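Local structure of UDP-glucose 6-dehydrogenase (Pyrobaculum islandicum, 3VTF) at residues R157-E162 against V166-A171. The protein probably catalyses the NAD(+)-dependent oxidation of UDP-glucose to UDP-glucuronate, the only step of UDP-glucuronate biosynthesis from that sugar nucleotide. Numbering follows the deposited sequence.
Sequences RAVAEE and VKFSVA
Apolar packing of Phe168 against Val159 and Ala160 joins helix 151-160 to the 166-171 segment, which carries strand 169-172, within a beta-alpha-beta unit of the NAD-binding domain. That unit starts at strand 139-142, which runs parallel to 169-172, and the contact illustrates how an aromatic ring beside a strand can bridge to the crossover helix. Val159 reaches across with CG1, which lies anti to its backbone N (chi1 -179°) and is thereby carried over the ring. This methyl makes a CH-pi contact, 3.5 Å from the centroid of the Phe168 ring and only 11° off its normal. Phe168 has CG set between its own backbone N and carbonyl carbon (chi1 64°), which lays the ring under the Val159 methyl. Both Val159 and Phe168 also touch Val140 of the neighbouring strand. Replacing Phe168 by an alanine would probably leave the Val159 methyl without its aromatic partner and open a gap beside Ala160. Among exposed residues, Arg157 NH1 and Glu161 OE2 form a salt bridge at 3.1 Å, while Glu161 OE1 pairs with Arg125. At the ring's edge, in its plane, Ala160 CB lies 3.9 Å from Phe168 CE2.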
ATOM      1  N   ARG A 157      -6.770  26.804  21.620  1.00 20.16           N
ATOM      2  CA  ARG A 157      -7.073  27.164  23.040  1.00 28.15           C
ATOM      3  C   ARG A 157      -5.882  27.780  23.736  1.00 26.82           C
ATOM      4  O   ARG A 157      -6.027  28.776  24.412  1.00 23.45           O
ATOM      5  CB  ARG A 157      -7.566  25.932  23.823  1.00 27.49           C
ATOM      6  CG  ARG A 157      -7.909  26.270  25.256  1.00 29.38           C
ATOM      7  CD  ARG A 157      -8.591  25.076  25.965  1.00 31.45           C
ATOM      8  NE  ARG A 157      -7.825  23.831  25.825  1.00 33.20           N
ATOM      9  CZ  ARG A 157      -6.680  23.590  26.483  1.00 35.45           C
ATOM     10  NH1 ARG A 157      -6.136  24.523  27.273  1.00 36.01           N
ATOM     11  NH2 ARG A 157      -6.021  22.437  26.315  1.00 34.26           N
ATOM     12  N   ALA A 158      -4.678  27.172  23.584  1.00 22.26           N
ATOM     13  CA  ALA A 158      -3.535  27.700  24.193  1.00 23.45           C
ATOM     14  C   ALA A 158      -3.165  29.123  23.663  1.00 23.69           C
ATOM     15  O   ALA A 158      -2.721  30.006  24.463  1.00 24.75           O
ATOM     16  CB  ALA A 158      -2.360  26.700  24.020  1.00 21.28           C
ATOM     17  N   VAL A 159      -3.267  29.325  22.365  1.00 22.15           N
ATOM     18  CA  VAL A 159      -3.144  30.644  21.754  1.00 21.68           C
ATOM     19  C   VAL A 159      -4.180  31.647  22.387  1.00 21.77           C
ATOM     20  O   VAL A 159      -3.795  32.698  22.897  1.00 23.39           O
ATOM     21  CB  VAL A 159      -3.349  30.594  20.239  1.00 21.69           C
ATOM     22  CG1 VAL A 159      -3.181  32.021  19.672  1.00 20.98           C
ATOM     23  CG2 VAL A 159      -2.269  29.679  19.558  1.00 19.06           C
ATOM     24  N   ALA A 160      -5.467  31.300  22.367  1.00 22.21           N
ATOM     25  CA  ALA A 160      -6.523  32.217  22.890  1.00 23.12           C
ATOM     26  C   ALA A 160      -6.272  32.558  24.354  1.00 27.81           C
ATOM     27  O   ALA A 160      -6.540  33.713  24.753  1.00 27.71           O
ATOM     28  CB  ALA A 160      -7.923  31.616  22.673  1.00 22.64           C
ATOM     29  N   GLU A 161      -5.783  31.582  25.133  1.00 24.82           N
ATOM     30  CA  GLU A 161      -5.558  31.816  26.549  1.00 30.16           C
ATOM     31  C   GLU A 161      -4.439  32.860  26.792  1.00 33.25           C
ATOM     32  O   GLU A 161      -4.329  33.380  27.906  1.00 29.88           O
ATOM     33  CB  GLU A 161      -5.240  30.512  27.308  1.00 24.38           C
ATOM     34  CG  GLU A 161      -6.464  29.630  27.529  1.00 29.09           C
ATOM     35  CD  GLU A 161      -6.122  28.273  28.129  1.00 30.89           C
ATOM     36  OE1 GLU A 161      -4.930  28.035  28.484  1.00 31.63           O
ATOM     37  OE2 GLU A 161      -7.017  27.397  28.178  1.00 31.19           O
ATOM     38  N   GLU A 162      -3.592  33.168  25.784  1.00 27.90           N
ATOM     39  CA  GLU A 162      -2.526  34.155  25.980  1.00 27.98           C
ATOM     40  C   GLU A 162      -2.684  35.406  25.144  1.00 25.11           C
ATOM     41  O   GLU A 162      -1.904  36.338  25.287  1.00 26.49           O
ATOM     42  CB  GLU A 162      -1.105  33.535  25.690  1.00 29.36           C
ATOM     43  CG  GLU A 162      -0.861  32.148  26.306  1.00 31.81           C
ATOM     44  CD  GLU A 162      -0.778  32.238  27.814  1.00 38.44           C
ATOM     45  OE1 GLU A 162      -0.525  33.387  28.286  1.00 35.64           O
ATOM     46  OE2 GLU A 162      -0.998  31.198  28.485  1.00 35.65           O
ATOM     47  N   VAL A 166      -7.036  39.270  21.321  1.00 23.52           N
ATOM     48  CA  VAL A 166      -6.753  39.588  19.907  1.00 23.32           C
ATOM     49  C   VAL A 166      -7.220  38.426  19.040  1.00 24.78           C
ATOM     50  O   VAL A 166      -6.907  37.277  19.379  1.00 28.24           O
ATOM     51  CB  VAL A 166      -5.254  39.854  19.697  1.00 25.63           C
ATOM     52  CG1 VAL A 166      -4.916  40.086  18.222  1.00 25.89           C
ATOM     53  CG2 VAL A 166      -4.801  41.020  20.593  1.00 28.28           C
ATOM     54  N   LYS A 167      -7.936  38.738  17.947  1.00 26.67           N
ATOM     55  CA  LYS A 167      -8.497  37.724  17.005  1.00 29.62           C
ATOM     56  C   LYS A 167      -7.332  37.044  16.189  1.00 27.56           C
ATOM     57  O   LYS A 167      -6.292  37.664  15.936  1.00 25.97           O
ATOM     58  CB  LYS A 167      -9.496  38.357  16.031  1.00 30.69           C
ATOM     59  CG  LYS A 167      -8.787  39.153  14.908  1.00 46.99           C
ATOM     60  CD  LYS A 167      -9.661  39.741  13.775  1.00 45.06           C
ATOM     61  CE  LYS A 167      -8.977  41.013  13.281  1.00 44.94           C
ATOM     62  NZ  LYS A 167      -9.111  41.376  11.846  1.00 55.43           N
ATOM     63  N   PHE A 168      -7.497  35.758  15.857  1.00 24.69           N
ATOM     64  CA  PHE A 168      -6.467  35.049  15.076  1.00 23.54           C
ATOM     65  C   PHE A 168      -7.110  33.899  14.394  1.00 23.55           C
ATOM     66  O   PHE A 168      -8.284  33.583  14.689  1.00 22.70           O
ATOM     67  CB  PHE A 168      -5.332  34.535  16.025  1.00 24.48           C
ATOM     68  CG  PHE A 168      -5.782  33.517  17.035  1.00 24.35           C
ATOM     69  CD1 PHE A 168      -5.683  32.152  16.713  1.00 22.58           C
ATOM     70  CD2 PHE A 168      -6.288  33.887  18.292  1.00 24.72           C
ATOM     71  CE1 PHE A 168      -5.996  31.194  17.595  1.00 20.41           C
ATOM     72  CE2 PHE A 168      -6.678  32.917  19.200  1.00 25.62           C
ATOM     73  CZ  PHE A 168      -6.546  31.546  18.843  1.00 24.54           C
ATOM     74  N   SER A 169      -6.381  33.292  13.481  1.00 20.61           N
ATOM     75  CA  SER A 169      -6.897  32.095  12.790  1.00 21.96           C
ATOM     76  C   SER A 169      -5.848  31.004  12.874  1.00 21.11           C
ATOM     77  O   SER A 169      -4.715  31.268  13.305  1.00 21.10           O
ATOM     78  CB  SER A 169      -7.183  32.410  11.291  1.00 21.70           C
ATOM     79  OG  SER A 169      -8.168  33.434  11.135  1.00 26.27           O
ATOM     80  N   VAL A 170      -6.266  29.753  12.607  1.00 22.23           N
ATOM     81  CA  VAL A 170      -5.389  28.581  12.810  1.00 19.79           C
ATOM     82  C   VAL A 170      -5.489  27.805  11.482  1.00 23.27           C
ATOM     83  O   VAL A 170      -6.471  27.948  10.701  1.00 21.46           O
ATOM     84  CB  VAL A 170      -5.794  27.649  13.973  1.00 22.76           C
ATOM     85  CG1 VAL A 170      -5.694  28.404  15.320  1.00 23.28           C
ATOM     86  CG2 VAL A 170      -7.231  27.095  13.787  1.00 22.43           C
ATOM     87  N   ALA A 171      -4.499  26.953  11.237  1.00 18.76           N
ATOM     88  CA  ALA A 171      -4.534  26.082  10.109  1.00 18.46           C
ATOM     89  C   ALA A 171      -3.570  24.929  10.377  1.00 17.62           C
ATOM     90  O   ALA A 171      -2.477  25.155  10.942  1.00 18.05           O
ATOM     91  CB  ALA A 171      -4.082  26.804   8.820  1.00 21.51           C
TER